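Local structure of putative amidohydrolase (Unidentified, 3FEQ) at residues Val57-Ile62 / Ser351-Ala356. The protein probably acts as a zinc-dependent prolidase of the amidohydrolase superfamily, hydrolysing dipeptides that end in proline. Residues are numbered along the deposited sequence; the frame is centred on the assembly and turned at random.
Sequences VMPGFI and SATTVA
Ile62 lies against Ala352, Thr353 and Ala356 where the strand that leads from the small beta domain into the amidohydrolase TIM barrel passes the start of helix 354-359. The tight part of the contact is at this barrel end. Ile62 N donates to Ala352 O at 2.9 Å, a nearly straight bond (161° at the hydrogen) that arrives in the plane of the carbonyl and ties the strand backbone to the turn before the helix. Beside it, Ile62 CB sits 3.7 Å from Ala356 CB. CG1 of Ile62 is anti to its own carbonyl carbon (chi1 -48°), and the extended chain carries CD1 to 4.0 Å from Thr353 O. Toward Met58 the packing loosens, although the residues that touch remain buried. Thr353, at the N-cap position, makes no capping bond; its OG1 turns back to Leu349 O, while its methyl CG2 faces the strand. Pro59 CB stays 4.4 Å from Thr353 CG2. Phe61 meets Ala352 mainly through its backbone, CA lying 3.7 Å from Ala352 O; its ring packs edge-to-face with Phe102 and Phe336, and Met58 SD lies in plane at its edge. Farther along, the strand carries His65, and His67 just beyond it, to a zinc site of the barrel. At the loose end the Met58 chain, bent at chi3 (-60°), crosses Thr353 at about a right angle and brings CE to 4.2 Å from Thr353 CG2.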
loop_
_atom_site.group_PDB
_atom_site.type_symbol
_atom_site.label_atom_id
_atom_site.label_comp_id
_atom_site.label_asym_id
_atom_site.label_seq_id
_atom_site.Cartn_x
_atom_site.Cartn_y
_atom_site.Cartn_z
ATOM N N VAL C 57 10.611 -58.427 -15.060
ATOM C CA VAL C 57 10.089 -57.165 -15.569
ATOM C C VAL C 57 8.815 -56.776 -14.819
ATOM O O VAL C 57 7.842 -57.535 -14.789
ATOM C CB VAL C 57 9.892 -57.187 -17.116
ATOM C CG1 VAL C 57 9.498 -58.558 -17.596
ATOM C CG2 VAL C 57 8.883 -56.143 -17.567
ATOM N N MET C 58 8.866 -55.629 -14.143
ATOM C CA MET C 58 7.742 -55.154 -13.335
ATOM C C MET C 58 7.383 -53.708 -13.666
ATOM O O MET C 58 8.111 -53.047 -14.395
ATOM C CB MET C 58 8.019 -55.343 -11.837
ATOM C CG MET C 58 9.240 -54.633 -11.291
ATOM S SD MET C 58 9.410 -54.967 -9.523
ATOM C CE MET C 58 7.877 -54.299 -8.881
ATOM N N PRO C 59 6.239 -53.215 -13.163
ATOM C CA PRO C 59 5.955 -51.802 -13.405
ATOM C C PRO C 59 7.004 -50.924 -12.738
ATOM O O PRO C 59 7.599 -51.317 -11.729
ATOM C CB PRO C 59 4.588 -51.585 -12.736
ATOM C CG PRO C 59 4.031 -52.931 -12.518
ATOM C CD PRO C 59 5.184 -53.862 -12.362
ATOM N N GLY C 60 7.251 -49.759 -13.322
ATOM C CA GLY C 60 8.165 -48.796 -12.738
ATOM C C GLY C 60 7.609 -48.284 -11.429
ATOM O O GLY C 60 6.389 -48.214 -11.257
ATOM N N PHE C 61 8.501 -47.936 -10.504
ATOM C CA PHE C 61 8.091 -47.609 -9.156
ATOM C C PHE C 61 7.547 -46.192 -9.058
ATOM O O PHE C 61 7.989 -45.292 -9.770
ATOM C CB PHE C 61 9.243 -47.759 -8.183
ATOM C CG PHE C 61 10.003 -49.035 -8.323
ATOM C CD1 PHE C 61 9.350 -50.244 -8.503
ATOM C CD2 PHE C 61 11.383 -49.035 -8.188
ATOM C CE1 PHE C 61 10.068 -51.421 -8.602
ATOM C CE2 PHE C 61 12.101 -50.202 -8.279
ATOM C CZ PHE C 61 11.443 -51.402 -8.494
ATOM N N ILE C 62 6.600 -46.010 -8.143
ATOM C CA ILE C 62 6.029 -44.717 -7.835
ATOM C C ILE C 62 6.289 -44.383 -6.379
ATOM O O ILE C 62 5.952 -45.161 -5.492
ATOM C CB ILE C 62 4.525 -44.742 -8.024
ATOM C CG1 ILE C 62 4.170 -45.378 -9.368
ATOM C CG2 ILE C 62 3.943 -43.336 -7.841
ATOM C CD1 ILE C 62 2.694 -45.581 -9.575
ATOM N N SER C 351 3.105 -51.418 -2.429
ATOM C CA SER C 351 3.022 -50.049 -1.941
ATOM C C SER C 351 3.548 -49.062 -2.969
ATOM O O SER C 351 3.043 -47.943 -3.075
ATOM C CB SER C 351 3.786 -49.902 -0.629
ATOM O OG SER C 351 3.009 -50.392 0.449
ATOM N N ALA C 352 4.542 -49.500 -3.735
ATOM C CA ALA C 352 5.199 -48.669 -4.734
ATOM C C ALA C 352 4.614 -48.857 -6.123
ATOM O O ALA C 352 5.117 -48.283 -7.085
ATOM C CB ALA C 352 6.696 -48.947 -4.749
ATOM N N THR C 353 3.565 -49.664 -6.238
ATOM C CA THR C 353 2.999 -49.967 -7.543
ATOM C C THR C 353 1.492 -49.825 -7.531
ATOM O O THR C 353 0.967 -48.752 -7.844
ATOM C CB THR C 353 3.364 -51.378 -8.027
ATOM O OG1 THR C 353 3.069 -52.319 -6.993
ATOM C CG2 THR C 353 4.845 -51.473 -8.395
ATOM N N THR C 354 0.796 -50.900 -7.177
ATOM C CA THR C 354 -0.650 -50.945 -7.363
ATOM C C THR C 354 -1.327 -49.961 -6.427
ATOM O O THR C 354 -2.201 -49.205 -6.846
ATOM C CB THR C 354 -1.235 -52.369 -7.194
ATOM O OG1 THR C 354 -0.643 -53.003 -6.056
ATOM C CG2 THR C 354 -0.955 -53.224 -8.432
ATOM N N VAL C 355 -0.861 -49.919 -5.182
ATOM C CA VAL C 355 -1.414 -49.000 -4.189
ATOM C C VAL C 355 -1.080 -47.555 -4.504
ATOM O O VAL C 355 -1.937 -46.678 -4.427
ATOM C CB VAL C 355 -0.912 -49.326 -2.782
ATOM C CG1 VAL C 355 -1.614 -48.449 -1.765
ATOM C CG2 VAL C 355 -1.152 -50.796 -2.473
ATOM N N ALA C 356 0.180 -47.317 -4.850
ATOM C CA ALA C 356 0.637 -45.992 -5.221
ATOM C C ALA C 356 -0.169 -45.432 -6.391
ATOM O O ALA C 356 -0.639 -44.300 -6.330
ATOM C CB ALA C 356 2.114 -46.024 -5.556
#